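Local coordinates for protein cytochrome c, putative (Shewanella oneidensis, PDB 1SP3) that binds eight c-type hemes and probably works as a respiratory oxidoreductase that reduces tetrathionate, at residues Thr31-Met34 with His38-Trp41; Asp97-His102 with Gly106-Asp111; Ala162-Ala167 with Met172-Asn177. One frame throughout, in Å; residues are numbered along the deposited sequence.

Overall arrangement
All three contacts are short-range closures, met one after another along the chain without nesting or crossing. Contact 1 comes first, folding helix 37-40 back against the end of helix 15-34 across a two-residue break and setting an axial histidine on one heme. Contact 2 follows, where the heme-binding helix 99-102 is met by the loop leading toward helix 124-129. Contact 3 closes a loop between helices 136-143 and 181-184, beside another heme. Contacts 1 and 2 are near neighbours, with centres 16 Å apart, while contact 3 lies further off, its centre 30 Å from that of contact 1 and 23 Å from that of contact 2.

Contact 1: Thr31-Met34 with His38-Trp41; sequences TDMM and HWTW. With HEC (heme c), chain F.
Met-34 lies alongside Trp-39, the two side chains pointing the same way, with the thioether chain spread over one face of the indole. Its CG stands 3.7 Å from the centroid of the five-membered ring and only 6° off the normal, a CH-pi contact. SD follows obliquely in a Met-aromatic contact, and a bend at the last torsion (chi3 95°) brings CE within 3.9 Å of Trp-39 CZ2. A flexible, polarisable methionine is well matched to such a broad surface. At right angles to this, Met-33 turns its CE to Trp-39 CB at 4.0 Å, while its SD reaches His-38 CB. The backbone also takes part: Met-34 O sits 3.2 Å from Trp-39 CD1 and close to Thr-40 CG2.

Further out, Trp-39 NE1 is hydrogen-bonded to Phe-90 O, which fixes the indole that Met-34 rests on. His-38, the residue just before Trp-39, leads the other way and binds the heme iron through NE2 at 2.0 Å, with His-143 completing the bis-histidine ligation of this heme c. The apolar packing and the Phe-90 bond thus hold in place the short helix that presents His-38 to the metal.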
loop_
_atom_site.group_PDB
_atom_site.type_symbol
_atom_site.label_atom_id
_atom_site.label_comp_id
_atom_site.label_asym_id
_atom_site.label_seq_id
_atom_site.Cartn_x
_atom_site.Cartn_y
_atom_site.Cartn_z
ATOM N N THR A 31 15.912 0.520 18.944
ATOM C CA THR A 31 17.015 0.271 18.056
ATOM C C THR A 31 16.630 -0.719 16.974
ATOM O O THR A 31 16.952 -0.490 15.812
ATOM C CB THR A 31 18.153 -0.295 18.835
ATOM O OG1 THR A 31 18.573 0.707 19.766
ATOM C CG2 THR A 31 19.350 -0.478 17.936
ATOM N N ASP A 32 15.980 -1.812 17.392
ATOM C CA ASP A 32 15.532 -2.834 16.454
ATOM C C ASP A 32 14.509 -2.294 15.434
ATOM O O ASP A 32 14.566 -2.613 14.275
ATOM C CB ASP A 32 14.895 -4.028 17.207
ATOM C CG ASP A 32 15.924 -4.854 18.000
ATOM O OD1 ASP A 32 17.136 -4.880 17.587
ATOM O OD2 ASP A 32 15.559 -5.499 19.037
ATOM N N MET A 33 13.558 -1.535 15.903
ATOM C CA MET A 33 12.474 -1.093 15.069
ATOM C C MET A 33 13.059 -0.130 14.030
ATOM O O MET A 33 12.658 -0.084 12.820
ATOM C CB MET A 33 11.437 -0.423 15.958
ATOM C CG MET A 33 9.949 -0.524 15.458
ATOM S SD MET A 33 9.698 0.732 14.134
ATOM C CE MET A 33 10.637 2.011 15.061
ATOM N N MET A 34 14.030 0.638 14.486
ATOM C CA MET A 34 14.553 1.700 13.624
ATOM C C MET A 34 15.381 1.127 12.468
ATOM O O MET A 34 15.672 1.844 11.493
ATOM C CB MET A 34 15.382 2.702 14.439
ATOM C CG MET A 34 14.524 3.514 15.352
ATOM S SD MET A 34 15.594 4.272 16.529
ATOM C CE MET A 34 15.996 5.989 15.910
ATOM N N HIS A 38 9.424 0.182 8.615
ATOM C CA HIS A 38 8.367 0.972 9.315
ATOM C C HIS A 38 8.903 2.290 9.819
ATOM O O HIS A 38 8.175 3.186 10.041
ATOM C CB HIS A 38 7.734 0.184 10.451
ATOM C CG HIS A 38 6.539 -0.589 9.988
ATOM N ND1 HIS A 38 6.568 -1.952 9.797
ATOM C CD2 HIS A 38 5.328 -0.169 9.539
ATOM C CE1 HIS A 38 5.398 -2.343 9.310
ATOM N NE2 HIS A 38 4.630 -1.281 9.138
ATOM N N TRP A 39 10.203 2.342 10.075
ATOM C CA TRP A 39 10.853 3.558 10.509
ATOM C C TRP A 39 11.495 4.278 9.319
ATOM O O TRP A 39 11.320 5.450 9.212
ATOM C CB TRP A 39 11.976 3.194 11.474
ATOM C CG TRP A 39 12.748 4.362 11.946
ATOM C CD1 TRP A 39 14.104 4.593 11.767
ATOM C CD2 TRP A 39 12.254 5.471 12.742
ATOM N NE1 TRP A 39 14.445 5.779 12.352
ATOM C CE2 TRP A 39 13.343 6.321 12.985
ATOM C CE3 TRP A 39 10.968 5.827 13.284
ATOM C CZ2 TRP A 39 13.211 7.519 13.691
ATOM C CZ3 TRP A 39 10.856 7.016 14.000
ATOM C CH2 TRP A 39 11.985 7.840 14.209
ATOM N N THR A 40 12.308 3.615 8.507
ATOM C CA THR A 40 13.011 4.333 7.472
ATOM C C THR A 40 12.156 4.670 6.248
ATOM O O THR A 40 12.573 5.535 5.472
ATOM C CB THR A 40 14.169 3.536 6.981
ATOM O OG1 THR A 40 13.656 2.293 6.454
ATOM C CG2 THR A 40 15.143 3.140 8.179
ATOM N N TRP A 41 11.066 3.913 5.997
ATOM C CA TRP A 41 10.306 4.069 4.743
ATOM C C TRP A 41 11.188 3.765 3.538
ATOM O O TRP A 41 10.987 4.278 2.400
ATOM C CB TRP A 41 9.661 5.476 4.628
ATOM C CG TRP A 41 8.288 5.551 5.430
ATOM C CD1 TRP A 41 7.795 4.625 6.355
ATOM C CD2 TRP A 41 7.345 6.616 5.399
ATOM N NE1 TRP A 41 6.572 5.042 6.831
ATOM C CE2 TRP A 41 6.265 6.253 6.268
ATOM C CE3 TRP A 41 7.276 7.858 4.692
ATOM C CZ2 TRP A 41 5.166 7.065 6.466
ATOM C CZ3 TRP A 41 6.160 8.656 4.904
ATOM C CH2 TRP A 41 5.108 8.256 5.779
HETATM FE FE HEC F . 2.825 -1.400 8.280
HETATM C CHA HEC F . 4.532 -1.572 5.362
HETATM C CHB HEC F . 2.588 -4.807 8.279
HETATM C CHC HEC F . 1.642 -1.282 11.459
HETATM C CHD HEC F . 2.778 2.007 8.012
HETATM N NA HEC F . 3.431 -2.897 7.060
HETATM C C1A HEC F . 4.069 -2.753 5.883
HETATM C C2A HEC F . 4.366 -4.036 5.312
HETATM C C3A HEC F . 3.859 -4.952 6.135
HETATM C C4A HEC F . 3.248 -4.256 7.232
HETATM C CMA HEC F . 3.840 -6.487 5.877
HETATM C CAA HEC F . 5.083 -4.246 3.897
HETATM C CBA HEC F . 6.577 -4.554 4.002
HETATM C CGA HEC F . 7.373 -3.278 3.816
HETATM O O1A HEC F . 8.555 -3.220 4.278
HETATM O O2A HEC F . 6.865 -2.348 3.118
HETATM N NB HEC F . 2.216 -2.804 9.606
HETATM C C1B HEC F . 2.202 -4.140 9.421
HETATM C C2B HEC F . 1.587 -4.770 10.566
HETATM C C3B HEC F . 1.283 -3.811 11.437
HETATM C C4B HEC F . 1.716 -2.552 10.856
HETATM C CMB HEC F . 1.391 -6.310 10.570
HETATM C CAB HEC F . 0.771 -3.930 12.910
HETATM C CBB HEC F . 1.553 -4.729 13.735
HETATM N NC HEC F . 2.310 0.041 9.500
HETATM C C1C HEC F . 1.831 -0.094 10.814
HETATM C C2C HEC F . 1.469 1.206 11.284
HETATM C C3C HEC F . 1.821 2.089 10.348
HETATM C C4C HEC F . 2.348 1.411 9.192
HETATM C CMC HEC F . 0.789 1.539 12.639
HETATM C CAC HEC F . 1.618 3.592 10.506
HETATM C CBC HEC F . 2.272 4.267 11.544
HETATM N ND HEC F . 3.453 -0.005 6.877
HETATM C C1D HEC F . 3.374 1.377 6.966
HETATM C C2D HEC F . 4.057 2.007 5.877
HETATM C C3D HEC F . 4.656 0.886 5.110
HETATM C C4D HEC F . 4.228 -0.325 5.793
HETATM C CMD HEC F . 4.251 3.500 5.483
HETATM C CAD HEC F . 5.537 0.977 3.830
HETATM C CBD HEC F . 6.931 0.961 4.422
HETATM C CGD HEC F . 7.956 1.135 3.308
HETATM O O1D HEC F . 8.228 0.111 2.634
HETATM O O2D HEC F . 8.510 2.252 3.053
#

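Contact 2: Asp97-His102 with Gly106-Asp111; sequences DCLICH and GTYVKD. With HEC (heme c), chain E.
The two backbones approach most nearly at Ile-100 and Tyr-108, whose CA atoms are 6.8 Å apart, where an irregular extended segment passes a short, weakly bonded helix. That helix belongs to a CXXCH heme-binding motif: Cys-98 SG and Cys-101 SG are bonded to the heme atoms CAB and CAC, and His-102 NE2 binds its iron.

Asp-97, just ahead of the motif, carries the polar half of the contact. Its extended first torsion (chi1 -177°) directs the carboxylate at the opposite segment, where OD2 accepts from Tyr-108 OH and forms a salt bridge with Lys-110 NZ. The modelled lengths, 2.4 Å for OD2 to Tyr-108 OH and 2.5 Å for OD2 to Lys-110 NZ, are too short to be taken literally. OD2 lies at the edge of the phenol, with the carboxylate turned 84° from the ring plane. The other oxygen, OD1, caps the helix start, accepting from Ile-100 N at 2.8 Å, from above the carboxylate plane, and weakly from Leu-99 N. Aspartate suits this place because its two oxygens can serve both segments.

One face of the Tyr-108 ring meets Leu-99, whose CB stands 3.7 Å from the ring centroid in a CH-pi contact. Ile-100 adds its CB at 3.6 Å from Tyr-108 CE2, and its CD1 lies against Lys-110 CD, so the lysine's aliphatic part packs while its bent end turns to the acid. Lys-110 NZ also donates to Gly-80 O and Gly-116 O, and Tyr-108 OH is hydrogen-bonded to Tyr-81 OH.

Leu-99 reaches Val-18 on helix 15-34, and both Leu-99 and Tyr-108 touch Ile-127 on helix 124-129, so that Leu-99 bridges those two helices.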
loop_
_atom_site.group_PDB
_atom_site.type_symbol
_atom_site.label_atom_id
_atom_site.label_comp_id
_atom_site.label_asym_id
_atom_site.label_seq_id
_atom_site.Cartn_x
_atom_site.Cartn_y
_atom_site.Cartn_z
ATOM N N ASP A 97 7.408 6.266 17.336
ATOM C CA ASP A 97 6.082 6.210 17.912
ATOM C C ASP A 97 5.822 4.777 18.406
ATOM O O ASP A 97 5.676 3.853 17.600
ATOM C CB ASP A 97 5.061 6.704 16.849
ATOM C CG ASP A 97 3.601 6.767 17.384
ATOM O OD1 ASP A 97 3.248 6.091 18.424
ATOM O OD2 ASP A 97 2.722 7.475 16.792
ATOM N N CYS A 98 5.864 4.586 19.713
ATOM C CA CYS A 98 5.661 3.305 20.364
ATOM C C CYS A 98 4.252 3.053 20.613
ATOM O O CYS A 98 3.896 1.923 20.765
ATOM C CB CYS A 98 6.333 3.189 21.746
ATOM S SG CYS A 98 8.081 3.396 21.553
ATOM N N LEU A 99 3.429 4.086 20.621
ATOM C CA LEU A 99 2.006 3.933 20.927
ATOM C C LEU A 99 1.095 3.504 19.778
ATOM O O LEU A 99 0.032 2.862 20.027
ATOM C CB LEU A 99 1.505 5.265 21.485
ATOM C CG LEU A 99 2.363 5.731 22.651
ATOM C CD1 LEU A 99 1.952 7.204 22.959
ATOM C CD2 LEU A 99 2.223 4.786 23.901
ATOM N N ILE A 100 1.462 3.875 18.549
ATOM C CA ILE A 100 0.569 3.599 17.457
ATOM C C ILE A 100 0.329 2.055 17.300
ATOM O O ILE A 100 -0.801 1.614 17.047
ATOM C CB ILE A 100 1.011 4.316 16.170
ATOM C CG1 ILE A 100 0.006 4.136 15.001
ATOM C CG2 ILE A 100 2.379 3.862 15.747
ATOM C CD1 ILE A 100 -1.120 5.046 15.147
ATOM N N CYS A 101 1.334 1.223 17.523
ATOM C CA CYS A 101 1.086 -0.219 17.395
ATOM C C CYS A 101 0.642 -0.883 18.674
ATOM O O CYS A 101 0.159 -1.991 18.646
ATOM C CB CYS A 101 2.322 -0.953 16.886
ATOM S SG CYS A 101 2.775 -0.422 15.186
ATOM N N HIS A 102 0.891 -0.241 19.787
ATOM C CA HIS A 102 0.741 -0.890 21.106
ATOM C C HIS A 102 -0.378 -0.339 21.968
ATOM O O HIS A 102 -0.647 -0.904 23.014
ATOM C CB HIS A 102 2.081 -0.836 21.858
ATOM C CG HIS A 102 3.132 -1.750 21.261
ATOM N ND1 HIS A 102 2.976 -3.115 21.200
ATOM C CD2 HIS A 102 4.347 -1.499 20.722
ATOM C CE1 HIS A 102 4.039 -3.677 20.645
ATOM N NE2 HIS A 102 4.905 -2.719 20.382
ATOM N N GLY A 106 -7.836 2.228 22.110
ATOM C CA GLY A 106 -8.574 2.620 20.918
ATOM C C GLY A 106 -8.678 4.103 20.830
ATOM O O GLY A 106 -9.357 4.611 19.956
ATOM N N THR A 107 -8.038 4.847 21.726
ATOM C CA THR A 107 -8.174 6.307 21.602
ATOM C C THR A 107 -6.948 6.965 20.959
ATOM O O THR A 107 -7.010 8.160 20.614
ATOM C CB THR A 107 -8.416 6.991 22.947
ATOM O OG1 THR A 107 -7.214 6.930 23.759
ATOM C CG2 THR A 107 -9.539 6.295 23.715
ATOM N N TYR A 108 -5.823 6.236 20.854
ATOM C CA TYR A 108 -4.614 6.884 20.351
ATOM C C TYR A 108 -4.769 7.161 18.843
ATOM O O TYR A 108 -5.105 6.285 18.069
ATOM C CB TYR A 108 -3.324 6.125 20.689
ATOM C CG TYR A 108 -2.066 6.781 20.106
ATOM C CD1 TYR A 108 -1.410 7.798 20.766
ATOM C CD2 TYR A 108 -1.512 6.325 18.887
ATOM C CE1 TYR A 108 -0.230 8.342 20.273
ATOM C CE2 TYR A 108 -0.317 6.873 18.403
ATOM C CZ TYR A 108 0.291 7.888 19.087
ATOM O OH TYR A 108 1.404 8.457 18.568
ATOM N N VAL A 109 -4.587 8.419 18.467
ATOM C CA VAL A 109 -4.812 8.872 17.104
ATOM C C VAL A 109 -3.759 9.948 16.789
ATOM O O VAL A 109 -3.561 10.882 17.588
ATOM C CB VAL A 109 -6.215 9.525 16.934
ATOM C CG1 VAL A 109 -6.341 10.223 15.526
ATOM C CG2 VAL A 109 -7.336 8.492 17.086
ATOM N N LYS A 110 -3.131 9.831 15.632
ATOM C CA LYS A 110 -2.091 10.776 15.103
ATOM C C LYS A 110 -2.841 11.781 14.243
ATOM O O LYS A 110 -3.679 11.438 13.420
ATOM C CB LYS A 110 -1.044 10.022 14.251
ATOM C CG LYS A 110 -0.106 9.119 15.085
ATOM C CD LYS A 110 0.754 8.172 14.239
ATOM C CE LYS A 110 2.045 8.789 13.752
ATOM N NZ LYS A 110 3.154 8.648 14.658
ATOM N N ASP A 111 -2.584 13.037 14.528
ATOM C CA ASP A 111 -3.177 14.144 13.846
ATOM C C ASP A 111 -2.849 14.076 12.329
ATOM O O ASP A 111 -1.683 14.157 11.962
ATOM C CB ASP A 111 -2.550 15.356 14.484
ATOM C CG ASP A 111 -2.984 16.664 13.852
ATOM O OD1 ASP A 111 -3.446 16.681 12.691
ATOM O OD2 ASP A 111 -2.837 17.730 14.471
HETATM FE FE HEC E . 6.585 -3.190 19.504
HETATM C CHA HEC E . 6.452 -6.503 20.391
HETATM C CHB HEC E . 7.858 -2.546 22.610
HETATM C CHC HEC E . 7.098 0.011 18.495
HETATM C CHD HEC E . 4.958 -3.743 16.600
HETATM N NA HEC E . 7.034 -4.317 21.213
HETATM C C1A HEC E . 6.934 -5.672 21.344
HETATM C C2A HEC E . 7.430 -6.106 22.659
HETATM C C3A HEC E . 7.853 -5.019 23.278
HETATM C C4A HEC E . 7.619 -3.876 22.354
HETATM C CMA HEC E . 8.500 -4.956 24.703
HETATM C CAA HEC E . 7.487 -7.565 23.194
HETATM C CBA HEC E . 8.411 -8.420 22.270
HETATM C CGA HEC E . 9.786 -7.780 22.143
HETATM O O1A HEC E . 10.307 -7.517 23.255
HETATM O O2A HEC E . 10.366 -7.569 20.994
HETATM N NB HEC E . 7.317 -1.651 20.354
HETATM C C1B HEC E . 7.791 -1.554 21.628
HETATM C C2B HEC E . 8.296 -0.217 21.790
HETATM C C3B HEC E . 8.095 0.451 20.665
HETATM C C4B HEC E . 7.460 -0.409 19.740
HETATM C CMB HEC E . 8.916 0.347 23.116
HETATM C CAB HEC E . 8.523 1.931 20.348
HETATM C CBB HEC E . 9.807 2.382 20.510
HETATM N NC HEC E . 6.123 -2.044 17.790
HETATM C C1C HEC E . 6.394 -0.734 17.606
HETATM C C2C HEC E . 5.827 -0.305 16.343
HETATM C C3C HEC E . 5.225 -1.352 15.780
HETATM C C4C HEC E . 5.431 -2.476 16.711
HETATM C CMC HEC E . 5.948 1.139 15.808
HETATM C CAC HEC E . 4.408 -1.463 14.430
HETATM C CBC HEC E . 4.713 -0.872 13.259
HETATM N ND HEC E . 5.848 -4.835 18.655
HETATM C C1D HEC E . 5.188 -4.825 17.418
HETATM C C2D HEC E . 4.786 -6.143 17.117
HETATM C C3D HEC E . 5.324 -6.996 18.270
HETATM C C4D HEC E . 5.907 -6.102 19.189
HETATM C CMD HEC E . 4.022 -6.670 15.837
HETATM C CAD HEC E . 5.155 -8.503 18.474
HETATM C CBD HEC E . 3.725 -8.681 18.980
HETATM C CGD HEC E . 3.258 -10.110 19.158
HETATM O O1D HEC E . 2.013 -10.314 19.256
HETATM O O2D HEC E . 4.126 -11.024 19.198
#

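Contact 3: Ala162-Ala167 with Met172-Asn177; sequences AYPDKA and MDSDGN. With HEC (heme c), chain G.
Pro-164 and Ser-174 meet where a type I beta turn, Asp-173 to Gly-176, is docked onto an irregular piece of loop. The turn is closed by Gly-176 N bonding Asp-173 O and doubled by an Asx turn, in which Asp-173 OD1 accepts from Asp-175 N well above the carboxylate plane. Gly-176, lacking a side chain, does not crowd the nearby OD2 of Asp-173.

Two donors of Ser-174 grip one carbonyl. Its N gives Pro-164 O a 2.9 Å bond that is almost straight (167°). The hydroxyl OG adds a second to the same Pro-164 O at 3.1 Å, from above the carbonyl plane; a first torsion of 41°, which sets OG between the backbone N and C, turns the hydroxyl back onto that oxygen. Serine suits the place beside Tyr-163, where a short hydroxyl can reach the carbonyl.

Met-172, just ahead of the turn, joins the loop to a heme. Its CB packs on Pro-164 CG at 3.8 Å, an apolar contact suited to the rigid proline ring. CG then comes 3.7 Å from the heme methyl CMC. SD lies beside the heme atoms CBB and CAB, and after a bend at chi3 the tip, CE, rests 3.7 Å from the meso carbon CHC. Arg-136 of helix 136-143 touches Pro-164, Met-172 and Ser-174.

Lys-166 CB and CG rest against Asp-173 OD2 as the two side chains cross at a slant; NZ leads away, making no salt bridge with this acid. Its backbone N is poorly angled to bond OD1 directly, and a water bridges the two instead, accepting from Lys-166 N at 3.1 Å and donating to Asp-173 OD1 at 2.7 Å.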
loop_
_atom_site.group_PDB
_atom_site.type_symbol
_atom_site.label_atom_id
_atom_site.label_comp_id
_atom_site.label_asym_id
_atom_site.label_seq_id
_atom_site.Cartn_x
_atom_site.Cartn_y
_atom_site.Cartn_z
ATOM N N ALA A 162 -11.087 -4.378 11.272
ATOM C CA ALA A 162 -10.944 -4.318 12.719
ATOM C C ALA A 162 -11.618 -5.498 13.475
ATOM O O ALA A 162 -11.062 -5.990 14.486
ATOM C CB ALA A 162 -11.520 -2.957 13.269
ATOM N N TYR A 163 -12.840 -5.864 13.062
ATOM C CA TYR A 163 -13.571 -7.016 13.644
ATOM C C TYR A 163 -14.408 -7.557 12.506
ATOM O O TYR A 163 -15.592 -7.286 12.475
ATOM C CB TYR A 163 -14.520 -6.582 14.807
ATOM C CG TYR A 163 -13.765 -6.054 15.998
ATOM C CD1 TYR A 163 -13.416 -4.688 16.082
ATOM C CD2 TYR A 163 -13.353 -6.924 17.013
ATOM C CE1 TYR A 163 -12.656 -4.215 17.163
ATOM C CE2 TYR A 163 -12.610 -6.465 18.090
ATOM C CZ TYR A 163 -12.276 -5.130 18.152
ATOM O OH TYR A 163 -11.554 -4.727 19.224
ATOM N N PRO A 164 -13.820 -8.243 11.522
ATOM C CA PRO A 164 -14.595 -8.547 10.313
ATOM C C PRO A 164 -15.383 -9.842 10.528
ATOM O O PRO A 164 -15.071 -10.559 11.491
ATOM C CB PRO A 164 -13.506 -8.807 9.262
ATOM C CG PRO A 164 -12.397 -9.357 10.040
ATOM C CD PRO A 164 -12.422 -8.719 11.429
ATOM N N ASP A 165 -16.309 -10.141 9.622
ATOM C CA ASP A 165 -17.024 -11.373 9.639
ATOM C C ASP A 165 -16.375 -12.369 8.684
ATOM O O ASP A 165 -15.487 -11.993 7.902
ATOM C CB ASP A 165 -18.465 -11.164 9.256
ATOM C CG ASP A 165 -18.629 -10.434 7.965
ATOM O OD1 ASP A 165 -19.768 -9.987 7.696
ATOM O OD2 ASP A 165 -17.716 -10.246 7.130
ATOM N N LYS A 166 -16.842 -13.611 8.750
ATOM C CA LYS A 166 -16.359 -14.701 7.916
ATOM C C LYS A 166 -16.487 -14.359 6.452
ATOM O O LYS A 166 -15.577 -14.661 5.698
ATOM C CB LYS A 166 -17.097 -16.005 8.181
ATOM C CG LYS A 166 -16.323 -17.290 7.781
ATOM C CD LYS A 166 -17.183 -18.570 8.096
ATOM C CE LYS A 166 -16.492 -19.851 7.616
ATOM N NZ LYS A 166 -17.430 -20.851 6.899
ATOM N N ALA A 167 -17.624 -13.796 6.065
ATOM C CA ALA A 167 -17.869 -13.377 4.694
ATOM C C ALA A 167 -16.778 -12.408 4.132
ATOM O O ALA A 167 -16.503 -12.449 2.917
ATOM C CB ALA A 167 -19.246 -12.750 4.554
ATOM N N MET A 172 -9.197 -13.584 9.521
ATOM C CA MET A 172 -9.379 -12.540 10.532
ATOM C C MET A 172 -10.764 -12.462 11.262
ATOM O O MET A 172 -10.910 -11.796 12.304
ATOM C CB MET A 172 -9.036 -11.166 9.910
ATOM C CG MET A 172 -7.469 -11.105 9.628
ATOM S SD MET A 172 -7.011 -9.496 8.943
ATOM C CE MET A 172 -6.743 -9.926 7.215
ATOM N N ASP A 173 -11.757 -13.070 10.644
ATOM C CA ASP A 173 -13.112 -13.307 11.189
ATOM C C ASP A 173 -13.159 -13.344 12.721
ATOM O O ASP A 173 -12.633 -14.249 13.321
ATOM C CB ASP A 173 -13.569 -14.634 10.672
ATOM C CG ASP A 173 -14.897 -15.089 11.272
ATOM O OD1 ASP A 173 -15.734 -14.274 11.873
ATOM O OD2 ASP A 173 -15.177 -16.300 11.092
ATOM N N SER A 174 -13.676 -12.274 13.327
ATOM C CA SER A 174 -13.481 -12.130 14.757
ATOM C C SER A 174 -14.319 -13.155 15.532
ATOM O O SER A 174 -13.954 -13.488 16.632
ATOM C CB SER A 174 -13.773 -10.716 15.216
ATOM O OG SER A 174 -14.899 -10.279 14.546
ATOM N N ASP A 175 -15.351 -13.718 14.915
ATOM C CA ASP A 175 -16.135 -14.780 15.534
ATOM C C ASP A 175 -15.609 -16.159 15.258
ATOM O O ASP A 175 -16.133 -17.137 15.849
ATOM C CB ASP A 175 -17.605 -14.748 15.077
ATOM C CG ASP A 175 -18.341 -13.498 15.551
ATOM O OD1 ASP A 175 -17.978 -12.971 16.615
ATOM O OD2 ASP A 175 -19.299 -12.971 14.915
ATOM N N GLY A 176 -14.611 -16.266 14.369
ATOM C CA GLY A 176 -14.038 -17.541 14.025
ATOM C C GLY A 176 -12.554 -17.622 14.300
ATOM O O GLY A 176 -12.092 -17.576 15.469
ATOM N N ASN A 177 -11.775 -17.787 13.236
ATOM C CA ASN A 177 -10.323 -17.893 13.450
ATOM C C ASN A 177 -9.738 -16.654 14.139
ATOM O O ASN A 177 -8.765 -16.816 14.850
ATOM C CB ASN A 177 -9.514 -18.225 12.191
ATOM C CG ASN A 177 -9.789 -19.601 11.647
ATOM O OD1 ASN A 177 -9.861 -20.594 12.384
ATOM N ND2 ASN A 177 -9.936 -19.673 10.330
HETATM FE FE HEC G . -0.960 -9.386 5.320
HETATM C CHA HEC G . 0.956 -9.008 2.505
HETATM C CHB HEC G . -0.655 -6.109 5.967
HETATM C CHC HEC G . -3.173 -9.743 8.004
HETATM C CHD HEC G . -1.129 -12.734 4.793
HETATM N NA HEC G . -0.065 -7.781 4.385
HETATM C C1A HEC G . 0.716 -7.874 3.264
HETATM C C2A HEC G . 1.233 -6.580 2.977
HETATM C C3A HEC G . 0.779 -5.764 3.922
HETATM C C4A HEC G . -0.071 -6.528 4.814
HETATM C CMA HEC G . 1.054 -4.253 4.033
HETATM C CAA HEC G . 2.113 -6.249 1.754
HETATM C CBA HEC G . 1.093 -5.980 0.606
HETATM C CGA HEC G . 1.921 -5.436 -0.555
HETATM O O1A HEC G . 2.419 -4.269 -0.409
HETATM O O2A HEC G . 2.111 -6.146 -1.609
HETATM N NB HEC G . -1.726 -8.227 6.713
HETATM C C1B HEC G . -1.447 -6.861 6.805
HETATM C C2B HEC G . -2.234 -6.296 7.871
HETATM C C3B HEC G . -2.950 -7.301 8.413
HETATM C C4B HEC G . -2.632 -8.516 7.725
HETATM C CMB HEC G . -2.226 -4.793 8.289
HETATM C CAB HEC G . -3.994 -7.186 9.582
HETATM C CBB HEC G . -5.091 -6.363 9.399
HETATM N NC HEC G . -1.981 -10.933 6.237
HETATM C C1C HEC G . -2.767 -10.852 7.355
HETATM C C2C HEC G . -3.156 -12.158 7.709
HETATM C C3C HEC G . -2.591 -12.991 6.801
HETATM C C4C HEC G . -1.836 -12.219 5.885
HETATM C CMC HEC G . -4.068 -12.417 8.968
HETATM C CAC HEC G . -2.630 -14.569 6.749
HETATM C CBC HEC G . -3.835 -15.232 6.932
HETATM N ND HEC G . -0.217 -10.667 3.915
HETATM C C1D HEC G . -0.411 -12.039 3.838
HETATM C C2D HEC G . 0.226 -12.615 2.671
HETATM C C3D HEC G . 0.905 -11.499 2.028
HETATM C C4D HEC G . 0.537 -10.305 2.811
HETATM C CMD HEC G . 0.280 -14.132 2.158
HETATM C CAD HEC G . 1.788 -11.565 0.730
HETATM C CBD HEC G . 3.207 -11.319 1.274
HETATM C CGD HEC G . 3.926 -12.568 1.742
HETATM O O1D HEC G . 5.082 -12.439 2.160
HETATM O O2D HEC G . 3.395 -13.719 1.602
HETATM O O HOH W 1 -18.279 -13.633 11.443
#